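Local coordinates for endoglucanase E-5 (Thermobifida fusca, PDB 2CKS), which hydrolyses internal beta-1,4-glucosidic linkages in cellulose, lichenin and cereal beta-D-glucans through this glycoside hydrolase family 5 catalytic domain, at residues G233-T238 with F271-V276; Q246-Y251 with G297-S302. All coordinates share one frame; numbering follows the deposited sequence.

Contact 1 (G233-T238 with F271-V276); sequences GTETYT and FRSGAV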
loop_
_atom_site.group_PDB
_atom_site.type_symbol
_atom_site.label_atom_id
_atom_site.label_comp_id
_atom_site.label_asym_id
_atom_site.label_seq_id
_atom_site.Cartn_x
_atom_site.Cartn_y
_atom_site.Cartn_z
ATOM N N GLY A 233 3.253 0.112 -10.473
ATOM C CA GLY A 233 3.847 -0.836 -11.386
ATOM C C GLY A 233 4.724 -0.125 -12.391
ATOM O O GLY A 233 4.646 1.095 -12.570
ATOM N N THR A 234 5.550 -0.914 -13.068
ATOM C CA THR A 234 6.411 -0.405 -14.127
ATOM C C THR A 234 5.803 -0.644 -15.501
ATOM O O THR A 234 6.350 -0.179 -16.495
ATOM C CB THR A 234 7.813 -1.054 -14.055
ATOM O OG1 THR A 234 7.706 -2.481 -14.107
ATOM C CG2 THR A 234 8.492 -0.771 -12.732
ATOM N N GLU A 235 4.670 -1.337 -15.562
ATOM C CA GLU A 235 4.042 -1.679 -16.842
ATOM C C GLU A 235 2.779 -0.840 -17.045
ATOM O O GLU A 235 2.700 0.269 -16.531
ATOM C CB GLU A 235 3.800 -3.193 -16.948
ATOM C CG GLU A 235 2.830 -3.771 -15.939
ATOM C CD GLU A 235 3.447 -3.908 -14.569
ATOM O OE1 GLU A 235 2.936 -3.274 -13.622
ATOM O OE2 GLU A 235 4.471 -4.619 -14.458
ATOM N N THR A 236 1.825 -1.319 -17.832
ATOM C CA THR A 236 0.615 -0.539 -18.102
ATOM C C THR A 236 -0.350 -0.639 -16.930
ATOM O O THR A 236 -0.131 -1.411 -16.005
ATOM C CB THR A 236 -0.100 -1.008 -19.399
ATOM O OG1 THR A 236 -0.774 -2.249 -19.165
ATOM C CG2 THR A 236 0.895 -1.301 -20.521
ATOM N N TYR A 237 -1.428 0.139 -17.003
ATOM C CA TYR A 237 -2.424 0.242 -15.935
ATOM C C TYR A 237 -3.164 -1.054 -15.581
ATOM O O TYR A 237 -3.804 -1.118 -14.537
ATOM C CB TYR A 237 -3.453 1.330 -16.279
ATOM C CG TYR A 237 -4.367 0.968 -17.428
ATOM C CD1 TYR A 237 -5.579 0.327 -17.201
ATOM C CD2 TYR A 237 -4.020 1.260 -18.742
ATOM C CE1 TYR A 237 -6.422 -0.015 -18.255
ATOM C CE2 TYR A 237 -4.861 0.921 -19.808
ATOM C CZ TYR A 237 -6.057 0.285 -19.552
ATOM N N THR A 238 -3.092 -2.067 -16.445
ATOM C CA THR A 238 -3.662 -3.387 -16.155
ATOM C C THR A 238 -2.799 -4.215 -15.196
ATOM O O THR A 238 -3.248 -5.242 -14.685
ATOM C CB THR A 238 -3.845 -4.205 -17.458
ATOM O OG1 THR A 238 -2.571 -4.441 -18.076
ATOM C CG2 THR A 238 -4.634 -3.429 -18.516
ATOM N N PHE A 271 0.451 -14.485 -13.493
ATOM C CA PHE A 271 1.014 -14.502 -14.848
ATOM C C PHE A 271 1.438 -13.130 -15.380
ATOM O O PHE A 271 2.289 -13.039 -16.268
ATOM C CB PHE A 271 0.037 -15.169 -15.830
ATOM C CG PHE A 271 -1.133 -14.307 -16.223
ATOM C CD1 PHE A 271 -2.330 -14.370 -15.520
ATOM C CD2 PHE A 271 -1.044 -13.446 -17.320
ATOM C CE1 PHE A 271 -3.416 -13.578 -15.890
ATOM C CE2 PHE A 271 -2.123 -12.651 -17.694
ATOM C CZ PHE A 271 -3.309 -12.712 -16.982
ATOM N N ARG A 272 0.839 -12.076 -14.855
ATOM C CA ARG A 272 1.080 -10.735 -15.358
ATOM C C ARG A 272 2.500 -10.269 -15.062
ATOM O O ARG A 272 3.131 -10.717 -14.104
ATOM C CB ARG A 272 0.070 -9.767 -14.766
ATOM C CG ARG A 272 -1.363 -10.047 -15.203
ATOM C CD ARG A 272 -2.368 -9.129 -14.541
ATOM N NE ARG A 272 -3.740 -9.399 -14.962
ATOM C CZ ARG A 272 -4.522 -10.365 -14.476
ATOM N NH1 ARG A 272 -4.095 -11.197 -13.532
ATOM N NH2 ARG A 272 -5.756 -10.502 -14.948
ATOM N N SER A 273 3.001 -9.364 -15.898
ATOM C CA SER A 273 4.403 -8.962 -15.827
ATOM C C SER A 273 4.753 -8.239 -14.520
ATOM O O SER A 273 5.906 -8.257 -14.103
ATOM C CB SER A 273 4.782 -8.097 -17.036
ATOM O OG SER A 273 4.066 -6.889 -17.037
ATOM N N GLY A 274 3.764 -7.609 -13.886
ATOM C CA GLY A 274 3.974 -6.882 -12.650
ATOM C C GLY A 274 4.172 -7.750 -11.423
ATOM O O GLY A 274 4.736 -7.300 -10.427
ATOM N N ALA A 275 3.681 -8.980 -11.472
ATOM C CA ALA A 275 3.910 -9.925 -10.391
ATOM C C ALA A 275 5.357 -10.349 -10.482
ATOM O O ALA A 275 5.815 -10.798 -11.529
ATOM C CB ALA A 275 2.990 -11.124 -10.507
ATOM N N VAL A 276 6.083 -10.201 -9.387
ATOM C CA VAL A 276 7.529 -10.335 -9.440
ATOM C C VAL A 276 8.056 -11.738 -9.722
ATOM O O VAL A 276 9.179 -11.865 -10.178
ATOM C CB VAL A 276 8.199 -9.808 -8.144
ATOM C CG1 VAL A 276 7.960 -8.318 -7.978
ATOM C CG2 VAL A 276 7.746 -10.608 -6.921
#
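The Arg272 guanidinium has CZ of Phe271 over the centre of one face, and Thr238 O approaches the same group obliquely from the other segment. Arg272 CG lies over one Phe271 ring face, toward the rim. That carbonyl oxygen of Thr238 lies 4.0 Å from Arg272 CD and makes no hydrogen bond to the arginine, whose charge is paired with Asp270. Both segments are loops of a TIM barrel, a fold in which loops leaving the carboxyl ends of the parallel strands surround the active site. Segment 233-238 follows strand 227-233, and segment 271-276 follows strand 262-265.

Glu235 buries more surface here than any other residue. Its CG sits between the backbone N and the carbonyl carbon (chi1 64°), and the chain bends again at chi2 (-76°). This lays the carboxylate against the turn opposite. Glu235 OE2 makes a doubtfully short approach to Gly274 CA, 2.9 Å. Gly274 N is 3.1 Å from the same OE2, but the angle is too poor for a hydrogen bond. Ser273 OG touches Glu235 CG at 3.5 Å and spends its own hydrogen bond on Gly241 O. With an alanine here the chain beyond CB is gone, which would probably open a gap beside Gly274 and leave Ser273 OG less covered. The turn is type I, closed by Ala275 N donating to Arg272 O at 3.2 Å.

Contact 2 (Q246-Y251 with G297-S302); sequences QMADRY and GQWVRS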
loop_
_atom_site.group_PDB
_atom_site.type_symbol
_atom_site.label_atom_id
_atom_site.label_comp_id
_atom_site.label_asym_id
_atom_site.label_seq_id
_atom_site.Cartn_x
_atom_site.Cartn_y
_atom_site.Cartn_z
ATOM N N GLN A 246 12.546 3.282 -17.745
ATOM C CA GLN A 246 13.037 4.648 -17.817
ATOM C C GLN A 246 12.068 5.589 -17.106
ATOM O O GLN A 246 12.474 6.394 -16.285
ATOM C CB GLN A 246 13.252 5.080 -19.273
ATOM C CG GLN A 246 13.963 6.413 -19.423
ATOM C CD GLN A 246 15.381 6.416 -18.846
ATOM O OE1 GLN A 246 15.977 5.360 -18.615
ATOM N NE2 GLN A 246 15.915 7.604 -18.615
ATOM N N MET A 247 10.781 5.467 -17.404
ATOM C CA MET A 247 9.776 6.299 -16.756
ATOM C C MET A 247 9.695 5.951 -15.274
ATOM O O MET A 247 9.620 6.832 -14.416
ATOM C CB MET A 247 8.406 6.108 -17.410
ATOM C CG MET A 247 7.340 7.039 -16.865
ATOM S SD MET A 247 7.584 8.752 -17.397
ATOM C CE MET A 247 7.184 9.580 -15.912
ATOM N N ALA A 248 9.717 4.655 -14.976
ATOM C CA ALA A 248 9.627 4.189 -13.601
ATOM C C ALA A 248 10.765 4.754 -12.759
ATOM O O ALA A 248 10.553 5.143 -11.617
ATOM C CB ALA A 248 9.641 2.671 -13.557
ATOM N N ASP A 249 11.964 4.820 -13.331
ATOM C CA ASP A 249 13.126 5.359 -12.622
ATOM C C ASP A 249 12.942 6.854 -12.302
ATOM O O ASP A 249 13.457 7.339 -11.299
ATOM C CB ASP A 249 14.408 5.173 -13.455
ATOM C CG ASP A 249 14.941 3.748 -13.435
ATOM O OD1 ASP A 249 14.510 2.930 -12.589
ATOM O OD2 ASP A 249 15.814 3.354 -14.243
ATOM N N ARG A 250 12.223 7.587 -13.149
ATOM C CA ARG A 250 11.905 8.981 -12.852
ATOM C C ARG A 250 11.031 9.085 -11.609
ATOM O O ARG A 250 11.268 9.931 -10.760
ATOM C CB ARG A 250 11.232 9.668 -14.042
ATOM C CG ARG A 250 12.124 9.751 -15.268
ATOM C CD ARG A 250 11.427 10.269 -16.494
ATOM N NE ARG A 250 10.941 11.633 -16.296
ATOM C CZ ARG A 250 10.097 12.254 -17.108
ATOM N NH1 ARG A 250 9.629 11.651 -18.200
ATOM N NH2 ARG A 250 9.721 13.492 -16.830
ATOM N N TYR A 251 10.037 8.211 -11.501
ATOM C CA TYR A 251 9.209 8.144 -10.300
ATOM C C TYR A 251 10.050 7.757 -9.076
ATOM O O TYR A 251 9.900 8.337 -8.002
ATOM C CB TYR A 251 8.090 7.119 -10.475
ATOM C CG TYR A 251 6.903 7.566 -11.292
ATOM C CD1 TYR A 251 5.878 8.311 -10.717
ATOM C CD2 TYR A 251 6.779 7.205 -12.626
ATOM C CE1 TYR A 251 4.767 8.686 -11.444
ATOM C CE2 TYR A 251 5.669 7.584 -13.368
ATOM C CZ TYR A 251 4.671 8.333 -12.771
ATOM O OH TYR A 251 3.564 8.701 -13.499
ATOM N N GLY A 297 10.516 -7.815 -11.309
ATOM C CA GLY A 297 10.989 -8.372 -10.055
ATOM C C GLY A 297 12.458 -8.102 -9.794
ATOM O O GLY A 297 12.836 -7.692 -8.705
ATOM N N GLN A 298 13.301 -8.330 -10.792
ATOM C CA GLN A 298 14.725 -8.056 -10.639
ATOM C C GLN A 298 14.952 -6.559 -10.433
ATOM O O GLN A 298 15.789 -6.169 -9.628
ATOM C CB GLN A 298 15.546 -8.561 -11.826
ATOM C CG GLN A 298 17.066 -8.467 -11.582
ATOM C CD GLN A 298 17.517 -9.073 -10.240
ATOM O OE1 GLN A 298 17.503 -10.295 -10.067
ATOM N NE2 GLN A 298 17.897 -8.210 -9.283
ATOM N N TRP A 299 14.180 -5.743 -11.145
ATOM C CA TRP A 299 14.291 -4.293 -11.075
ATOM C C TRP A 299 13.975 -3.809 -9.671
ATOM O O TRP A 299 14.750 -3.064 -9.091
ATOM C CB TRP A 299 13.366 -3.646 -12.108
ATOM C CG TRP A 299 13.312 -2.168 -12.080
ATOM C CD1 TRP A 299 14.132 -1.309 -12.742
ATOM C CD2 TRP A 299 12.371 -1.363 -11.374
ATOM N NE1 TRP A 299 13.765 -0.008 -12.486
ATOM C CE2 TRP A 299 12.677 -0.016 -11.654
ATOM C CE3 TRP A 299 11.285 -1.643 -10.541
ATOM C CZ2 TRP A 299 11.947 1.044 -11.120
ATOM C CZ3 TRP A 299 10.558 -0.584 -10.011
ATOM C CH2 TRP A 299 10.899 0.738 -10.299
ATOM N N VAL A 300 12.859 -4.253 -9.101
ATOM C CA VAL A 300 12.481 -3.764 -7.774
ATOM C C VAL A 300 13.376 -4.314 -6.662
ATOM O O VAL A 300 13.688 -3.603 -5.705
ATOM C CB VAL A 300 10.971 -3.976 -7.452
ATOM C CG1 VAL A 300 10.644 -5.440 -7.162
ATOM C CG2 VAL A 300 10.557 -3.129 -6.285
ATOM N N ARG A 301 13.792 -5.570 -6.793
ATOM C CA ARG A 301 14.677 -6.178 -5.810
ATOM C C ARG A 301 15.980 -5.394 -5.753
ATOM O O ARG A 301 16.507 -5.141 -4.676
ATOM C CB ARG A 301 14.939 -7.646 -6.154
ATOM C CG ARG A 301 15.728 -8.406 -5.104
ATOM C CD ARG A 301 15.780 -9.901 -5.369
ATOM N NE ARG A 301 16.737 -10.591 -4.506
ATOM C CZ ARG A 301 18.061 -10.594 -4.671
ATOM N NH1 ARG A 301 18.632 -9.934 -5.675
ATOM N NH2 ARG A 301 18.823 -11.270 -3.813
ATOM N N SER A 302 16.471 -4.983 -6.917
ATOM C CA SER A 302 17.701 -4.208 -6.995
ATOM C C SER A 302 17.535 -2.835 -6.352
ATOM O O SER A 302 18.440 -2.371 -5.669
ATOM C CB SER A 302 18.160 -4.088 -8.439
ATOM O OG SER A 302 18.677 -5.336 -8.861
HETATM O O HOH W 1 16.190 0.831 -14.563
#
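Trp299 has the most surface buried here. Asp249 meets it at the edge of the indole, while Ala248 CB comes in obliquely. NE1 of Trp299 donates to Asp249 OD1 at 3.0 Å, with an N-H...O angle of 145°. The oxygen lies nearly in the ring plane. The nitrogen meets it on the syn side, tilted 25° out of the carboxylate plane. The carboxylate and indole planes are nearly parallel. Trp299 CG is anti to the backbone N (chi1 176°), and this carries the ring across to helix 245-258.

A water also lies in the ring plane. It donates to Asp249 OD2 at 2.6 Å and accepts a weak bond from Trp299 NE1 at 3.3 Å. OD1 takes the indole N-H directly, and OD2 is tied to it by the weaker water path. Asp249 OD1 has a second partner in Lys303, with which it forms a salt bridge.

Further along the ring, Ala248 CB touches Trp299 CZ2 at 3.7 Å, an apolar contact. Phe245 stacks with Trp299 as well. Polar and apolar contacts thus join helices 245-258 and 295-304, which follow the last two strands of the barrel, in the outer helical layer of a TIM barrel.

Both contacts join the last two strand-helix units of the barrel, one through their loops and the other through their helices. Each is partly buried, and neither is barrel core. Contact 1 has no hydrogen bond between its segments. It relies on a carboxylate laid against a turn. The Glu235 side chain is about 9 Å from that of Glu231, the probable nucleophile. Contact 2 lies away from the annotated sites and combines a direct hydrogen bond with a water bridge that is weak on the indole side. The two meet where Thr234 CG2 packs on Trp299 CZ3 at 3.4 Å, and where Val276 CG1 reaches Gly297 CA at 3.7 Å.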